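Local coordinates for histone-lysine N-methyltransferase, H3 lysine-9 specific SUVH4 (Arabidopsis thaliana, PDB 4QEO), which methylates histone H3 to lay down a mark of transcriptional repression, and couples this to DNA methylation by binding methylated DNA, at residues 272-284 with 382-394. Residues are numbered along the deposited sequence; the frame is centred on the assembly and turned at random.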
ATOM      1  N   THR A 272      -2.616  24.369 -17.560  1.00 55.91           N
ATOM      2  CA  THR A 272      -2.539  25.277 -16.413  1.00 55.99           C
ATOM      3  C   THR A 272      -3.080  24.636 -15.146  1.00 52.21           C
ATOM      4  O   THR A 272      -4.207  24.143 -15.103  1.00 51.44           O
ATOM      5  CB  THR A 272      -3.262  26.638 -16.640  1.00 65.84           C
ATOM      6  OG1 THR A 272      -4.632  26.410 -16.989  1.00 65.20           O
ATOM      7  CG2 THR A 272      -2.572  27.459 -17.727  1.00 64.86           C
ATOM      8  N   TYR A 273      -2.264  24.676 -14.104  1.00 46.69           N
ATOM      9  CA  TYR A 273      -2.573  23.986 -12.864  1.00 44.17           C
ATOM     10  C   TYR A 273      -3.626  24.705 -12.048  1.00 46.31           C
ATOM     11  O   TYR A 273      -3.489  25.892 -11.760  1.00 48.91           O
ATOM     12  CB  TYR A 273      -1.305  23.827 -12.027  1.00 43.30           C
ATOM     13  CG  TYR A 273      -1.382  22.691 -11.038  1.00 43.29           C
ATOM     14  CD1 TYR A 273      -2.056  22.840  -9.833  1.00 44.36           C
ATOM     15  CD2 TYR A 273      -0.772  21.472 -11.307  1.00 42.36           C
ATOM     16  CE1 TYR A 273      -2.130  21.805  -8.924  1.00 43.68           C
ATOM     17  CE2 TYR A 273      -0.841  20.424 -10.402  1.00 43.58           C
ATOM     18  CZ  TYR A 273      -1.518  20.597  -9.210  1.00 44.93           C
ATOM     19  OH  TYR A 273      -1.594  19.563  -8.301  1.00 43.38           O
ATOM     20  N   ILE A 274      -4.676  23.975 -11.674  1.00 43.51           N
ATOM     21  CA  ILE A 274      -5.684  24.474 -10.748  1.00 43.53           C
ATOM     22  C   ILE A 274      -5.904  23.484  -9.603  1.00 43.74           C
ATOM     23  O   ILE A 274      -5.676  22.279  -9.757  1.00 42.38           O
ATOM     24  CB  ILE A 274      -7.024  24.756 -11.462  1.00 43.78           C
ATOM     25  CG1 ILE A 274      -7.547  23.493 -12.141  1.00 41.38           C
ATOM     26  CG2 ILE A 274      -6.856  25.871 -12.491  1.00 45.10           C
ATOM     27  CD1 ILE A 274      -8.816  23.714 -12.960  1.00 41.87           C
ATOM     28  N   LYS A 275      -6.333  23.994  -8.453  1.00 41.72           N
ATOM     29  CA  LYS A 275      -6.615  23.142  -7.298  1.00 45.06           C
ATOM     30  C   LYS A 275      -8.111  22.938  -7.124  1.00 40.49           C
ATOM     31  O   LYS A 275      -8.543  22.125  -6.317  1.00 36.96           O
ATOM     32  CB  LYS A 275      -6.019  23.730  -6.010  1.00 50.90           C
ATOM     33  CG  LYS A 275      -4.601  23.236  -5.687  1.00 60.55           C
ATOM     34  CD  LYS A 275      -4.193  23.540  -4.240  1.00 64.10           C
ATOM     35  CE  LYS A 275      -4.536  22.389  -3.297  1.00 66.43           C
ATOM     36  NZ  LYS A 275      -4.050  22.632  -1.901  1.00 69.23           N
ATOM     37  N   SER A 276      -8.903  23.693  -7.870  1.00 38.66           N
ATOM     38  CA  SER A 276     -10.345  23.646  -7.708  1.00 33.52           C
ATOM     39  C   SER A 276     -11.020  23.387  -9.046  1.00 32.81           C
ATOM     40  O   SER A 276     -10.572  23.881 -10.081  1.00 35.89           O
ATOM     41  CB  SER A 276     -10.867  24.972  -7.136  1.00 39.08           C
ATOM     42  OG  SER A 276     -10.523  25.123  -5.767  1.00 49.76           O
ATOM     43  N   LEU A 277     -12.114  22.631  -9.010  1.00 30.64           N
ATOM     44  CA  LEU A 277     -12.948  22.411 -10.181  1.00 40.65           C
ATOM     45  C   LEU A 277     -13.403  23.724 -10.812  1.00 36.13           C
ATOM     46  O   LEU A 277     -13.692  24.698 -10.111  1.00 35.53           O
ATOM     47  CB  LEU A 277     -14.186  21.606  -9.790  1.00 41.86           C
ATOM     48  CG  LEU A 277     -13.952  20.186  -9.280  1.00 40.24           C
ATOM     49  CD1 LEU A 277     -15.262  19.615  -8.769  1.00 40.74           C
ATOM     50  CD2 LEU A 277     -13.381  19.315 -10.393  1.00 38.11           C
ATOM     51  N   ILE A 278     -13.454  23.748 -12.141  1.00 33.18           N
ATOM     52  CA  ILE A 278     -14.099  24.837 -12.864  1.00 35.12           C
ATOM     53  C   ILE A 278     -15.371  24.267 -13.484  1.00 40.04           C
ATOM     54  O   ILE A 278     -15.343  23.209 -14.100  1.00 43.59           O
ATOM     55  CB  ILE A 278     -13.205  25.396 -13.981  1.00 39.13           C
ATOM     56  CG1 ILE A 278     -11.940  26.028 -13.392  1.00 39.44           C
ATOM     57  CG2 ILE A 278     -13.981  26.407 -14.820  1.00 37.55           C
ATOM     58  CD1 ILE A 278     -10.933  26.445 -14.452  1.00 42.63           C
ATOM     59  N   ILE A 279     -16.494  24.946 -13.307  1.00 39.66           N
ATOM     60  CA  ILE A 279     -17.741  24.407 -13.833  1.00 43.59           C
ATOM     61  C   ILE A 279     -18.219  25.185 -15.058  1.00 40.21           C
ATOM     62  O   ILE A 279     -18.409  26.394 -14.989  1.00 39.62           O
ATOM     63  CB  ILE A 279     -18.817  24.361 -12.737  1.00 48.36           C
ATOM     64  CG1 ILE A 279     -18.355  23.416 -11.620  1.00 51.59           C
ATOM     65  CG2 ILE A 279     -20.147  23.921 -13.314  1.00 48.69           C
ATOM     66  CD1 ILE A 279     -19.385  23.171 -10.562  1.00 56.01           C
ATOM     67  N   GLU A 280     -18.392  24.487 -16.181  1.00 44.77           N
ATOM     68  CA  GLU A 280     -18.822  25.137 -17.418  1.00 49.72           C
ATOM     69  C   GLU A 280     -20.224  25.721 -17.303  1.00 50.71           C
ATOM     70  O   GLU A 280     -21.031  25.232 -16.514  1.00 48.72           O
ATOM     71  CB  GLU A 280     -18.746  24.163 -18.609  1.00 58.33           C
ATOM     72  CG  GLU A 280     -17.365  24.055 -19.210  1.00 66.75           C
ATOM     73  CD  GLU A 280     -16.760  25.411 -19.547  1.00 76.30           C
ATOM     74  OE1 GLU A 280     -17.241  26.056 -20.503  1.00 79.96           O
ATOM     75  OE2 GLU A 280     -15.804  25.832 -18.856  1.00 76.25           O
ATOM     76  N   PRO A 281     -20.500  26.790 -18.076  1.00 53.15           N
ATOM     77  CA  PRO A 281     -21.793  27.484 -18.140  1.00 57.01           C
ATOM     78  C   PRO A 281     -23.015  26.565 -18.255  1.00 58.02           C
ATOM     79  O   PRO A 281     -24.012  26.796 -17.577  1.00 58.26           O
ATOM     80  CB  PRO A 281     -21.669  28.325 -19.416  1.00 59.70           C
ATOM     81  CG  PRO A 281     -20.186  28.501 -19.648  1.00 59.41           C
ATOM     82  CD  PRO A 281     -19.437  27.575 -18.732  1.00 54.19           C
ATOM     83  N   ASN A 282     -22.932  25.547 -19.100  1.00 66.77           N
ATOM     84  CA  ASN A 282     -24.079  24.694 -19.403  1.00 74.19           C
ATOM     85  C   ASN A 282     -24.211  23.524 -18.436  1.00 68.44           C
ATOM     86  O   ASN A 282     -25.141  22.723 -18.525  1.00 67.14           O
ATOM     87  CB  ASN A 282     -23.995  24.193 -20.850  1.00 84.12           C
ATOM     88  CG  ASN A 282     -22.567  23.934 -21.294  1.00 89.56           C
ATOM     89  OD1 ASN A 282     -21.623  24.083 -20.512  1.00 84.22           O
ATOM     90  ND2 ASN A 282     -22.398  23.544 -22.553  1.00 93.57           N
ATOM     91  N   VAL A 283     -23.256  23.416 -17.523  1.00 60.92           N
ATOM     92  CA  VAL A 283     -23.352  22.443 -16.452  1.00 59.84           C
ATOM     93  C   VAL A 283     -24.082  23.087 -15.285  1.00 57.86           C
ATOM     94  O   VAL A 283     -23.811  24.231 -14.927  1.00 58.38           O
ATOM     95  CB  VAL A 283     -21.964  21.926 -16.024  1.00 54.14           C
ATOM     96  CG1 VAL A 283     -22.074  21.090 -14.765  1.00 50.28           C
ATOM     97  CG2 VAL A 283     -21.356  21.113 -17.153  1.00 56.77           C
ATOM     98  N   ILE A 284     -25.030  22.357 -14.714  1.00 53.08           N
ATOM     99  CA  ILE A 284     -25.869  22.879 -13.645  1.00 57.23           C
ATOM    100  C   ILE A 284     -25.251  22.624 -12.285  1.00 55.42           C
ATOM    101  O   ILE A 284     -24.688  21.558 -12.039  1.00 58.57           O
ATOM    102  CB  ILE A 284     -27.281  22.247 -13.702  1.00 69.00           C
ATOM    103  CG1 ILE A 284     -27.978  22.626 -15.012  1.00 76.20           C
ATOM    104  CG2 ILE A 284     -28.127  22.672 -12.510  1.00 69.91           C
ATOM    105  CD1 ILE A 284     -28.086  24.125 -15.235  1.00 77.98           C
ATOM    106  N   CYS A 382      -5.552  12.114  -4.302  1.00 33.77           N
ATOM    107  CA  CYS A 382      -5.996  13.416  -4.848  1.00 35.72           C
ATOM    108  C   CYS A 382      -7.365  13.334  -5.435  1.00 36.07           C
ATOM    109  O   CYS A 382      -7.783  12.266  -5.833  1.00 34.56           O
ATOM    110  CB  CYS A 382      -5.058  13.910  -5.958  1.00 33.91           C
ATOM    111  SG  CYS A 382      -4.899  12.742  -7.324  1.00 40.58           S
ATOM    112  N   GLU A 383      -8.046  14.472  -5.524  1.00 29.77           N
ATOM    113  CA  GLU A 383      -9.267  14.550  -6.292  1.00 31.51           C
ATOM    114  C   GLU A 383      -8.856  14.687  -7.748  1.00 32.40           C
ATOM    115  O   GLU A 383      -7.843  15.306  -8.060  1.00 35.64           O
ATOM    116  CB  GLU A 383     -10.107  15.772  -5.869  1.00 32.21           C
ATOM    117  CG  GLU A 383     -11.480  15.815  -6.538  1.00 32.38           C
ATOM    118  CD  GLU A 383     -12.390  16.932  -6.019  1.00 35.39           C
ATOM    119  OE1 GLU A 383     -12.244  17.348  -4.853  1.00 41.50           O
ATOM    120  OE2 GLU A 383     -13.257  17.395  -6.793  1.00 35.90           O
ATOM    121  N   TYR A 384      -9.626  14.102  -8.648  1.00 35.18           N
ATOM    122  CA  TYR A 384      -9.426  14.392 -10.057  1.00 34.81           C
ATOM    123  C   TYR A 384     -10.042  15.765 -10.364  1.00 35.43           C
ATOM    124  O   TYR A 384     -11.261  15.899 -10.439  1.00 40.20           O
ATOM    125  CB  TYR A 384     -10.048  13.299 -10.921  1.00 34.65           C
ATOM    126  CG  TYR A 384      -9.546  13.290 -12.346  1.00 43.75           C
ATOM    127  CD1 TYR A 384     -10.142  14.089 -13.313  1.00 48.70           C
ATOM    128  CD2 TYR A 384      -8.478  12.488 -12.726  1.00 48.55           C
ATOM    129  CE1 TYR A 384      -9.692  14.093 -14.619  1.00 51.66           C
ATOM    130  CE2 TYR A 384      -8.019  12.485 -14.035  1.00 48.51           C
ATOM    131  CZ  TYR A 384      -8.638  13.292 -14.978  1.00 51.15           C
ATOM    132  OH  TYR A 384      -8.202  13.304 -16.286  1.00 54.46           O
ATOM    133  N   ILE A 385      -9.185  16.774 -10.519  1.00 35.35           N
ATOM    134  CA  ILE A 385      -9.606  18.150 -10.804  1.00 36.43           C
ATOM    135  C   ILE A 385      -9.402  18.541 -12.278  1.00 38.02           C
ATOM    136  O   ILE A 385      -8.389  18.203 -12.896  1.00 38.60           O
ATOM    137  CB  ILE A 385      -8.842  19.151  -9.898  1.00 34.30           C
ATOM    138  CG1 ILE A 385      -9.096  18.843  -8.414  1.00 31.48           C
ATOM    139  CG2 ILE A 385      -9.230  20.601 -10.216  1.00 32.50           C
ATOM    140  CD1 ILE A 385     -10.521  19.086  -7.964  1.00 33.15           C
ATOM    141  N   GLY A 386     -10.375  19.256 -12.832  1.00 39.95           N
ATOM    142  CA  GLY A 386     -10.331  19.729 -14.206  1.00 41.81           C
ATOM    143  C   GLY A 386     -11.549  20.609 -14.447  1.00 40.04           C
ATOM    144  O   GLY A 386     -12.141  21.114 -13.485  1.00 39.34           O
ATOM    145  N   VAL A 387     -11.932  20.791 -15.710  1.00 39.87           N
ATOM    146  CA  VAL A 387     -13.143  21.540 -16.038  1.00 46.21           C
ATOM    147  C   VAL A 387     -14.327  20.594 -16.174  1.00 47.90           C
ATOM    148  O   VAL A 387     -14.337  19.744 -17.057  1.00 45.92           O
ATOM    149  CB  VAL A 387     -13.009  22.314 -17.365  1.00 50.39           C
ATOM    150  CG1 VAL A 387     -14.309  23.074 -17.669  1.00 52.29           C
ATOM    151  CG2 VAL A 387     -11.848  23.273 -17.307  1.00 49.63           C
ATOM    152  N   VAL A 388     -15.324  20.742 -15.309  1.00 41.47           N
ATOM    153  CA  VAL A 388     -16.515  19.900 -15.390  1.00 42.93           C
ATOM    154  C   VAL A 388     -17.381  20.304 -16.580  1.00 46.62           C
ATOM    155  O   VAL A 388     -17.915  21.413 -16.616  1.00 45.79           O
ATOM    156  CB  VAL A 388     -17.367  19.987 -14.124  1.00 42.97           C
ATOM    157  CG1 VAL A 388     -18.601  19.111 -14.271  1.00 46.44           C
ATOM    158  CG2 VAL A 388     -16.554  19.571 -12.903  1.00 40.62           C
ATOM    159  N   ARG A 389     -17.507  19.401 -17.547  1.00 51.25           N
ATOM    160  CA  ARG A 389     -18.270  19.653 -18.766  1.00 56.31           C
ATOM    161  C   ARG A 389     -19.385  18.623 -18.918  1.00 59.60           C
ATOM    162  O   ARG A 389     -19.358  17.549 -18.302  1.00 61.07           O
ATOM    163  CB  ARG A 389     -17.364  19.596 -20.006  1.00 60.84           C
ATOM    164  CG  ARG A 389     -16.087  20.432 -19.929  1.00 62.89           C
ATOM    165  CD  ARG A 389     -15.440  20.612 -21.309  1.00 67.82           C
ATOM    166  NE  ARG A 389     -14.194  21.376 -21.241  1.00 70.84           N
ATOM    167  CZ  ARG A 389     -14.113  22.703 -21.317  1.00 72.81           C
ATOM    168  NH1 ARG A 389     -15.208  23.435 -21.473  1.00 73.46           N
ATOM    169  NH2 ARG A 389     -12.931  23.304 -21.240  1.00 72.36           N
ATOM    170  N   ARG A 390     -20.375  18.962 -19.734  1.00 61.42           N
ATOM    171  CA  ARG A 390     -21.368  17.988 -20.165  1.00 70.00           C
ATOM    172  C   ARG A 390     -20.690  17.044 -21.146  1.00 69.81           C
ATOM    173  O   ARG A 390     -19.928  17.481 -22.011  1.00 66.99           O
ATOM    174  CB  ARG A 390     -22.550  18.688 -20.832  1.00 77.26           C
ATOM    175  CG  ARG A 390     -23.877  18.511 -20.116  1.00 81.20           C
ATOM    176  CD  ARG A 390     -24.793  19.698 -20.391  1.00 84.64           C
ATOM    177  NE  ARG A 390     -24.528  20.313 -21.690  1.00 88.76           N
ATOM    178  CZ  ARG A 390     -25.273  20.127 -22.775  1.00 96.72           C
ATOM    179  NH1 ARG A 390     -26.344  19.344 -22.724  1.00100.56           N
ATOM    180  NH2 ARG A 390     -24.952  20.730 -23.913  1.00 98.93           N
ATOM    181  N   THR A 391     -20.950  15.749 -20.999  1.00 73.51           N
ATOM    182  CA  THR A 391     -20.340  14.744 -21.861  1.00 77.46           C
ATOM    183  C   THR A 391     -20.698  14.947 -23.332  1.00 75.19           C
ATOM    184  O   THR A 391     -19.851  14.768 -24.204  1.00 72.77           O
ATOM    185  CB  THR A 391     -20.719  13.318 -21.429  1.00 79.63           C
ATOM    186  OG1 THR A 391     -22.134  13.250 -21.202  1.00 83.01           O
ATOM    187  CG2 THR A 391     -19.980  12.945 -20.150  1.00 75.12           C
ATOM    188  N   ALA A 392     -21.943  15.338 -23.592  1.00 81.86           N
ATOM    189  CA  ALA A 392     -22.411  15.580 -24.952  1.00 85.97           C
ATOM    190  C   ALA A 392     -21.576  16.648 -25.657  1.00 88.78           C
ATOM    191  O   ALA A 392     -21.314  16.548 -26.857  1.00 91.42           O
ATOM    192  CB  ALA A 392     -23.874  15.979 -24.937  1.00 87.06           C
ATOM    193  N   ASP A 393     -21.155  17.660 -24.900  1.00 77.48           N
ATOM    194  CA  ASP A 393     -20.374  18.771 -25.444  1.00 76.70           C
ATOM    195  C   ASP A 393     -18.929  18.407 -25.808  1.00 76.70           C
ATOM    196  O   ASP A 393     -18.193  19.239 -26.339  1.00 76.82           O
ATOM    197  CB  ASP A 393     -20.366  19.947 -24.464  1.00 77.60           C
ATOM    198  CG  ASP A 393     -21.761  20.404 -24.094  1.00 81.36           C
ATOM    199  OD1 ASP A 393     -21.932  20.959 -22.988  1.00 77.98           O
ATOM    200  OD2 ASP A 393     -22.687  20.207 -24.910  1.00 84.42           O
ATOM    201  N   VAL A 394     -18.511  17.183 -25.513  1.00 79.77           N
ATOM    202  CA  VAL A 394     -17.145  16.783 -25.835  1.00 83.96           C
ATOM    203  C   VAL A 394     -17.086  15.712 -26.921  1.00 87.46           C
ATOM    204  O   VAL A 394     -16.089  15.598 -27.635  1.00 90.15           O
ATOM    205  CB  VAL A 394     -16.378  16.294 -24.598  1.00 83.39           C
ATOM    206  CG1 VAL A 394     -14.908  16.621 -24.756  1.00 84.20           C
ATOM    207  CG2 VAL A 394     -16.930  16.944 -23.335  1.00 80.29           C
TER
HETATM  208  O   HOH W   1     -20.275  21.590 -21.014  1.00 49.95           O
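A parallel edge pairing of Ile278 and Ile279 with Val387 and Val388 adds strand 278-279 from the pre-SET region to the edge of a mixed SET-domain sheet, beside strand 387-390, which is followed by 445-448. Three backbone bonds set the register: Ile278 N to Gly386 O, Val388 N to Ile278 O (2.7 Å), and Glu280 N to Val388 O. Ile278 O also receives the CA-H of Val387. On the sheet face of Val388, CG2 meets Leu277 CD2, while CG1 meets Val283 CG1 (4.0 Å), carried back by the type I turn from Glu280 to Val283. Leu277 CD2 also packs on Ile385 CD1 (3.8 Å), the two side chains crossing nearly at right angles. On the other face, bending at chi2 (-51°) folds Glu280 alongside Arg389; its OE1 forms a long salt bridge with NH1 (3.5 Å), and Val387 CG1 covers one guanidinium face. Arg389 NH1 would probably lose this carboxylate, and Val387 CG1 part of its cover, with an alanine in place of Glu280, although Asp448 would still hold Arg389 NE. Beside the turn, Arg390 is salt-bridged to Asp393, and one water accepts from Arg390 N while donating to Asp393 OD1 (2.7 Å) and Asn282 OD1 (2.9 Å).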